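Local coordinates for mandelate racemase / muconate lactonizing enzyme family protein (Agrobacterium tumefaciens, PDB 4DXK) that belongs to the mandelate racemase subgroup of the enolase superfamily, binds a sodium ion in its barrel domain and probably acts as a lyase or racemase, at residues A[43-46]-A[47-51]; A[227-230]-A[231-235]. All coordinates share one frame; numbering follows the deposited sequence.

In the fold
The two contacts are local ones, each within a single helix, and they belong to the two domains of an enolase-superfamily subunit. Contact 1 (43-46 with 47-51) lies on helix 38-53 of the N-terminal domain, against the antiparallel sheet. Contact 2 (227-230 with 231-235) lies at the C-terminal part of helix 223-232 of the barrel. Their centres are 46 Å apart and their nearest atoms about 35 Å, on opposite sides of the chain's centre. Helix 223-232 runs between strands 212-216 and 240-242, which carry Glu-216 and Glu-242 of the sodium site. Glu-268 completes that trio of carboxylates. Neither contact supplies a ligand to the metal. Both reach neighbouring subunits.

Contact 1: residues A[43-46]-A[47-51]; sequences TYVH and EYIAP
Tyr-44 and Tyr-48 sit one helical turn apart. Their ring planes are nearly parallel, at 13°, but slid so far that they barely overlap. The ring centroids are 5.2 Å apart. Tyr-44 CE1 meets Tyr-48 CB at 3.4 Å, and the Tyr-44 hydroxyl reaches CD1 of the Tyr-48 ring. Both side chains leave with CG anti to the backbone N (chi1 168° and -167°), which sends the rings out side by side. Ile-49 crosses Tyr-44 at about a right angle, and its CG1 lies 3.6 Å from Tyr-44 CE2. Asn-84 hydrogen-bonds the Tyr-44 hydroxyl, and Arg-52 makes a cation-pi contact with Tyr-48.

Glu-47 N bonds to Thr-43 O at 2.8 Å in the regular pattern. The turn then widens to pi-type: Ala-50 N bonds to Val-45 O at 2.9 Å, five residues back. The extended Glu-47 side chain carries its carboxylate to a second subunit, where OE1 meets Thr-40 OG1 and OE2 meets Glu-39 N.

Ile-49 and the Tyr-44 ring pack against helix 79-99, and Tyr-44 also touches Thr-40 of the second subunit. Two bonds from that subunit hold both Glu-47 oxygens, consistent with a charged carboxylate that joins the subunits.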
ATOM      1  N   THR A  43     -34.430 -26.857 -14.304  1.00  8.95           N
ATOM      2  CA  THR A  43     -35.570 -25.997 -14.009  1.00  8.90           C
ATOM      3  C   THR A  43     -35.260 -24.558 -14.418  1.00  9.25           C
ATOM      4  O   THR A  43     -36.095 -23.865 -15.003  1.00  9.76           O
ATOM      5  CB  THR A  43     -35.940 -26.053 -12.522  1.00 10.36           C
ATOM      6  OG1 THR A  43     -36.309 -27.393 -12.183  1.00 10.54           O
ATOM      7  CG2 THR A  43     -37.110 -25.130 -12.218  1.00 10.56           C
ATOM      8  N   TYR A  44     -34.048 -24.112 -14.108  1.00  9.53           N
ATOM      9  CA  TYR A  44     -33.608 -22.764 -14.450  1.00  9.42           C
ATOM     10  C   TYR A  44     -33.583 -22.521 -15.962  1.00  7.90           C
ATOM     11  O   TYR A  44     -33.991 -21.456 -16.437  1.00  9.28           O
ATOM     12  CB  TYR A  44     -32.225 -22.495 -13.847  1.00  8.99           C
ATOM     13  CG  TYR A  44     -31.561 -21.244 -14.382  1.00  8.18           C
ATOM     14  CD1 TYR A  44     -31.879 -19.989 -13.872  1.00  8.62           C
ATOM     15  CD2 TYR A  44     -30.639 -21.313 -15.412  1.00  8.51           C
ATOM     16  CE1 TYR A  44     -31.286 -18.850 -14.368  1.00  8.46           C
ATOM     17  CE2 TYR A  44     -30.037 -20.169 -15.921  1.00  9.14           C
ATOM     18  CZ  TYR A  44     -30.367 -18.939 -15.388  1.00  8.55           C
ATOM     19  OH  TYR A  44     -29.774 -17.789 -15.855  1.00  8.69           O
ATOM     20  N   VAL A  45     -33.093 -23.494 -16.720  1.00  8.01           N
ATOM     21  CA  VAL A  45     -33.044 -23.345 -18.170  1.00  8.84           C
ATOM     22  C   VAL A  45     -34.431 -23.035 -18.729  1.00  8.79           C
ATOM     23  O   VAL A  45     -34.580 -22.137 -19.559  1.00  9.75           O
ATOM     24  CB  VAL A  45     -32.444 -24.597 -18.833  1.00  8.56           C
ATOM     25  CG1 VAL A  45     -32.611 -24.554 -20.335  1.00 10.74           C
ATOM     26  CG2 VAL A  45     -30.970 -24.728 -18.471  1.00 10.85           C
ATOM     27  N   HIS A  46     -35.444 -23.743 -18.240  1.00  9.01           N
ATOM     28  CA  HIS A  46     -36.800 -23.521 -18.723  1.00  9.96           C
ATOM     29  C   HIS A  46     -37.500 -22.328 -18.071  1.00 11.15           C
ATOM     30  O   HIS A  46     -38.276 -21.645 -18.729  1.00 12.45           O
ATOM     31  CB  HIS A  46     -37.624 -24.801 -18.597  1.00 11.68           C
ATOM     32  CG  HIS A  46     -37.061 -25.924 -19.400  1.00  9.17           C
ATOM     33  ND1 HIS A  46     -37.208 -26.003 -20.768  1.00 11.56           N
ATOM     34  CD2 HIS A  46     -36.297 -26.983 -19.040  1.00 10.34           C
ATOM     35  CE1 HIS A  46     -36.577 -27.075 -21.214  1.00 10.42           C
ATOM     36  NE2 HIS A  46     -36.014 -27.684 -20.185  1.00 10.96           N
ATOM     37  N   GLU A  47     -37.211 -22.060 -16.798  1.00 10.44           N
ATOM     38  CA  GLU A  47     -37.862 -20.958 -16.081  1.00 11.50           C
ATOM     39  C   GLU A  47     -37.327 -19.597 -16.528  1.00 10.33           C
ATOM     40  O   GLU A  47     -38.093 -18.638 -16.676  1.00 11.71           O
ATOM     41  CB  GLU A  47     -37.689 -21.111 -14.556  1.00 12.40           C
ATOM     42  CG  GLU A  47     -38.402 -20.021 -13.717  1.00 14.39           C
ATOM     43  CD  GLU A  47     -38.239 -20.179 -12.195  1.00 12.43           C
ATOM     44  OE1 GLU A  47     -37.150 -20.586 -11.744  1.00 13.11           O
ATOM     45  OE2 GLU A  47     -39.194 -19.877 -11.442  1.00 14.22           O
ATOM     46  N   TYR A  48     -36.017 -19.517 -16.744  1.00 10.38           N
ATOM     47  CA  TYR A  48     -35.322 -18.241 -16.925  1.00  9.34           C
ATOM     48  C   TYR A  48     -34.738 -18.050 -18.327  1.00  9.46           C
ATOM     49  O   TYR A  48     -34.956 -17.014 -18.958  1.00 10.98           O
ATOM     50  CB  TYR A  48     -34.205 -18.106 -15.882  1.00 10.33           C
ATOM     51  CG  TYR A  48     -33.634 -16.709 -15.789  1.00 10.82           C
ATOM     52  CD1 TYR A  48     -32.570 -16.299 -16.589  1.00 11.01           C
ATOM     53  CD2 TYR A  48     -34.176 -15.791 -14.900  1.00 13.11           C
ATOM     54  CE1 TYR A  48     -32.064 -15.016 -16.503  1.00 11.66           C
ATOM     55  CE2 TYR A  48     -33.679 -14.508 -14.803  1.00 14.04           C
ATOM     56  CZ  TYR A  48     -32.623 -14.128 -15.602  1.00 13.95           C
ATOM     57  OH  TYR A  48     -32.146 -12.840 -15.492  1.00 15.54           O
ATOM     58  N   ILE A  49     -33.988 -19.033 -18.816  1.00  8.37           N
ATOM     59  CA  ILE A  49     -33.337 -18.869 -20.112  1.00  9.55           C
ATOM     60  C   ILE A  49     -34.353 -18.889 -21.258  1.00  8.43           C
ATOM     61  O   ILE A  49     -34.352 -17.990 -22.105  1.00 10.09           O
ATOM     62  CB  ILE A  49     -32.220 -19.907 -20.370  1.00  7.99           C
ATOM     63  CG1 ILE A  49     -31.147 -19.821 -19.283  1.00  9.51           C
ATOM     64  CG2 ILE A  49     -31.601 -19.683 -21.743  1.00 10.13           C
ATOM     65  CD1 ILE A  49     -29.948 -20.717 -19.530  1.00  9.86           C
ATOM     66  N   ALA A  50     -35.222 -19.894 -21.277  1.00  8.98           N
ATOM     67  CA  ALA A  50     -36.165 -20.062 -22.383  1.00 10.48           C
ATOM     68  C   ALA A  50     -36.975 -18.805 -22.750  1.00 10.92           C
ATOM     69  O   ALA A  50     -36.975 -18.410 -23.915  1.00 11.32           O
ATOM     70  CB  ALA A  50     -37.077 -21.251 -22.130  1.00 12.45           C
ATOM     71  N   PRO A  51     -37.643 -18.158 -21.773  1.00 10.65           N
ATOM     72  CA  PRO A  51     -38.425 -16.984 -22.192  1.00 11.69           C
ATOM     73  C   PRO A  51     -37.559 -15.841 -22.720  1.00 11.68           C
ATOM     74  O   PRO A  51     -38.073 -14.985 -23.449  1.00 14.23           O
ATOM     75  CB  PRO A  51     -39.162 -16.565 -20.912  1.00 14.96           C
ATOM     76  CG  PRO A  51     -38.384 -17.171 -19.797  1.00 19.36           C
ATOM     77  CD  PRO A  51     -37.826 -18.456 -20.341  1.00 12.98           C
TER

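Contact 2: residues A[227-230]-A[231-235]; sequences MQIA and KALTP
Ile-229 and Leu-233 lie side by side and point the same way, one turn apart near the C-terminal end of helix 223-232. Ile-229 CG2 touches Leu-233 CD1 at 3.9 Å, branch against branch. Leu-233 CG also rests 3.5 Å from Ile-229 O, so the leucine covers the carbonyl of the preceding turn. Leu-233 then packs on Leu-197 and Phe-200 of helix 190-207, and Ile-229 on Phe-176, Phe-217 and Trp-221.

Lys-231 takes another direction. Its CG lies anti to its own carbonyl carbon (chi1 -66°), 3.3 Å from Met-227 O, and a bend at chi3 keeps CE near that same oxygen. The aliphatic part of the lysine thus runs past Met-227 O, which accepts Lys-231 N at 3.0 Å. This side chain also packs on Pro-261 of a third subunit.

Ala-232 N bonds to Gln-228 O in the regular pattern. Leu-233 N bonds to Ala-230 O, coming from above the carbonyl plane, and weakly to Ile-229 O. Thr-234 then turns back: its OG1 gives a 2.7 Å hydrogen bond to Lys-231 O, and its N bonds to the same oxygen from the same face.

The change from i+4 to i+3 hydrogen bonds is a helix C-terminus passing into 3-10 geometry. Here it lies in the last turns of the helix of a beta-alpha-beta unit in the enolase-superfamily barrel, between strands 212-216 and 240-242.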
ATOM      1  N   MET A 227      -1.637 -23.756   5.141  0.51  9.85           N
ATOM      2  CA  MET A 227      -0.240 -23.322   5.086  0.51  9.34           C
ATOM      3  C   MET A 227       0.700 -24.366   5.692  0.51 10.56           C
ATOM      4  O   MET A 227       1.802 -24.580   5.190  0.51 11.87           O
ATOM      5  CB  MET A 227      -0.051 -21.950   5.749  0.51 13.23           C
ATOM      6  CG  MET A 227      -0.673 -20.797   4.971  0.51  7.42           C
ATOM      7  SD  MET A 227      -0.236 -19.154   5.573  0.51  9.98           S
ATOM      8  CE  MET A 227      -0.996 -19.159   7.209  0.51 12.90           C
ATOM      9  N   GLN A 228       0.258 -25.025   6.760  1.00  9.61           N
ATOM     10  CA  GLN A 228       1.041 -26.086   7.385  1.00 10.92           C
ATOM     11  C   GLN A 228       1.297 -27.227   6.397  1.00 10.46           C
ATOM     12  O   GLN A 228       2.421 -27.722   6.266  1.00 12.03           O
ATOM     13  CB  GLN A 228       0.268 -26.600   8.600  1.00 11.29           C
ATOM     14  CG  GLN A 228       0.942 -27.714   9.370  1.00 13.67           C
ATOM     15  CD  GLN A 228       0.062 -28.232  10.487  1.00 13.28           C
ATOM     16  OE1 GLN A 228      -1.016 -27.698  10.745  1.00 14.43           O
ATOM     17  NE2 GLN A 228       0.520 -29.277  11.163  1.00 17.20           N
ATOM     18  N   ILE A 229       0.243 -27.641   5.701  1.00 10.23           N
ATOM     19  CA  ILE A 229       0.347 -28.692   4.694  1.00 10.26           C
ATOM     20  C   ILE A 229       1.241 -28.267   3.530  1.00  9.95           C
ATOM     21  O   ILE A 229       2.086 -29.046   3.064  1.00 10.68           O
ATOM     22  CB  ILE A 229      -1.054 -29.111   4.181  1.00  9.31           C
ATOM     23  CG1 ILE A 229      -1.867 -29.771   5.300  1.00 10.38           C
ATOM     24  CG2 ILE A 229      -0.938 -30.014   2.955  1.00 11.64           C
ATOM     25  CD1 ILE A 229      -3.346 -29.896   4.985  1.00 11.83           C
ATOM     26  N   ALA A 230       1.061 -27.030   3.068  1.00  9.68           N
ATOM     27  CA  ALA A 230       1.853 -26.508   1.957  1.00  9.74           C
ATOM     28  C   ALA A 230       3.341 -26.608   2.275  1.00 10.16           C
ATOM     29  O   ALA A 230       4.128 -27.091   1.456  1.00 11.16           O
ATOM     30  CB  ALA A 230       1.474 -25.070   1.652  1.00 11.00           C
ATOM     31  N   LYS A 231       3.731 -26.139   3.456  1.00 10.78           N
ATOM     32  CA  LYS A 231       5.138 -26.198   3.857  1.00 11.32           C
ATOM     33  C   LYS A 231       5.647 -27.636   3.901  1.00 11.99           C
ATOM     34  O   LYS A 231       6.760 -27.933   3.440  1.00 12.24           O
ATOM     35  CB  LYS A 231       5.350 -25.522   5.211  1.00 13.36           C
ATOM     36  CG  LYS A 231       5.083 -24.030   5.186  1.00 15.25           C
ATOM     37  CD  LYS A 231       5.599 -23.329   6.434  1.00 26.53           C
ATOM     38  CE  LYS A 231       4.903 -23.819   7.684  1.00 33.50           C
ATOM     39  NZ  LYS A 231       5.546 -23.282   8.928  1.00 31.87           N
ATOM     40  N   ALA A 232       4.824 -28.539   4.422  1.00 11.13           N
ATOM     41  CA  ALA A 232       5.211 -29.941   4.542  1.00 11.99           C
ATOM     42  C   ALA A 232       5.408 -30.616   3.182  1.00 12.24           C
ATOM     43  O   ALA A 232       6.091 -31.641   3.088  1.00 12.78           O
ATOM     44  CB  ALA A 232       4.180 -30.703   5.366  1.00 13.09           C
ATOM     45  N   LEU A 233       4.810 -30.059   2.134  1.00 11.67           N
ATOM     46  CA  LEU A 233       4.928 -30.647   0.803  1.00 11.13           C
ATOM     47  C   LEU A 233       6.215 -30.267   0.085  1.00 11.64           C
ATOM     48  O   LEU A 233       6.517 -30.822  -0.973  1.00 12.45           O
ATOM     49  CB  LEU A 233       3.722 -30.270  -0.062  1.00 11.87           C
ATOM     50  CG  LEU A 233       2.462 -31.072   0.259  1.00 10.64           C
ATOM     51  CD1 LEU A 233       1.221 -30.382  -0.272  1.00 11.41           C
ATOM     52  CD2 LEU A 233       2.574 -32.482  -0.316  1.00 12.71           C
ATOM     53  N   THR A 234       6.970 -29.336   0.656  1.00 11.99           N
ATOM     54  CA  THR A 234       8.192 -28.827   0.030  1.00 12.83           C
ATOM     55  C   THR A 234       9.151 -29.903  -0.522  1.00 15.24           C
ATOM     56  O   THR A 234       9.615 -29.766  -1.655  1.00 14.85           O
ATOM     57  CB  THR A 234       8.954 -27.863   0.974  1.00 13.25           C
ATOM     58  OG1 THR A 234       8.088 -26.784   1.348  1.00 13.81           O
ATOM     59  CG2 THR A 234      10.190 -27.296   0.297  1.00 16.49           C
ATOM     60  N   PRO A 235       9.433 -30.979   0.245  1.00 14.13           N
ATOM     61  CA  PRO A 235      10.431 -31.938  -0.258  1.00 14.79           C
ATOM     62  C   PRO A 235       9.997 -32.702  -1.506  1.00 16.90           C
ATOM     63  O   PRO A 235      10.829 -33.380  -2.104  1.00 17.87           O
ATOM     64  CB  PRO A 235      10.592 -32.928   0.903  1.00 18.53           C
ATOM     65  CG  PRO A 235      10.104 -32.212   2.108  1.00 16.68           C
ATOM     66  CD  PRO A 235       9.012 -31.305   1.622  1.00 14.10           C
TER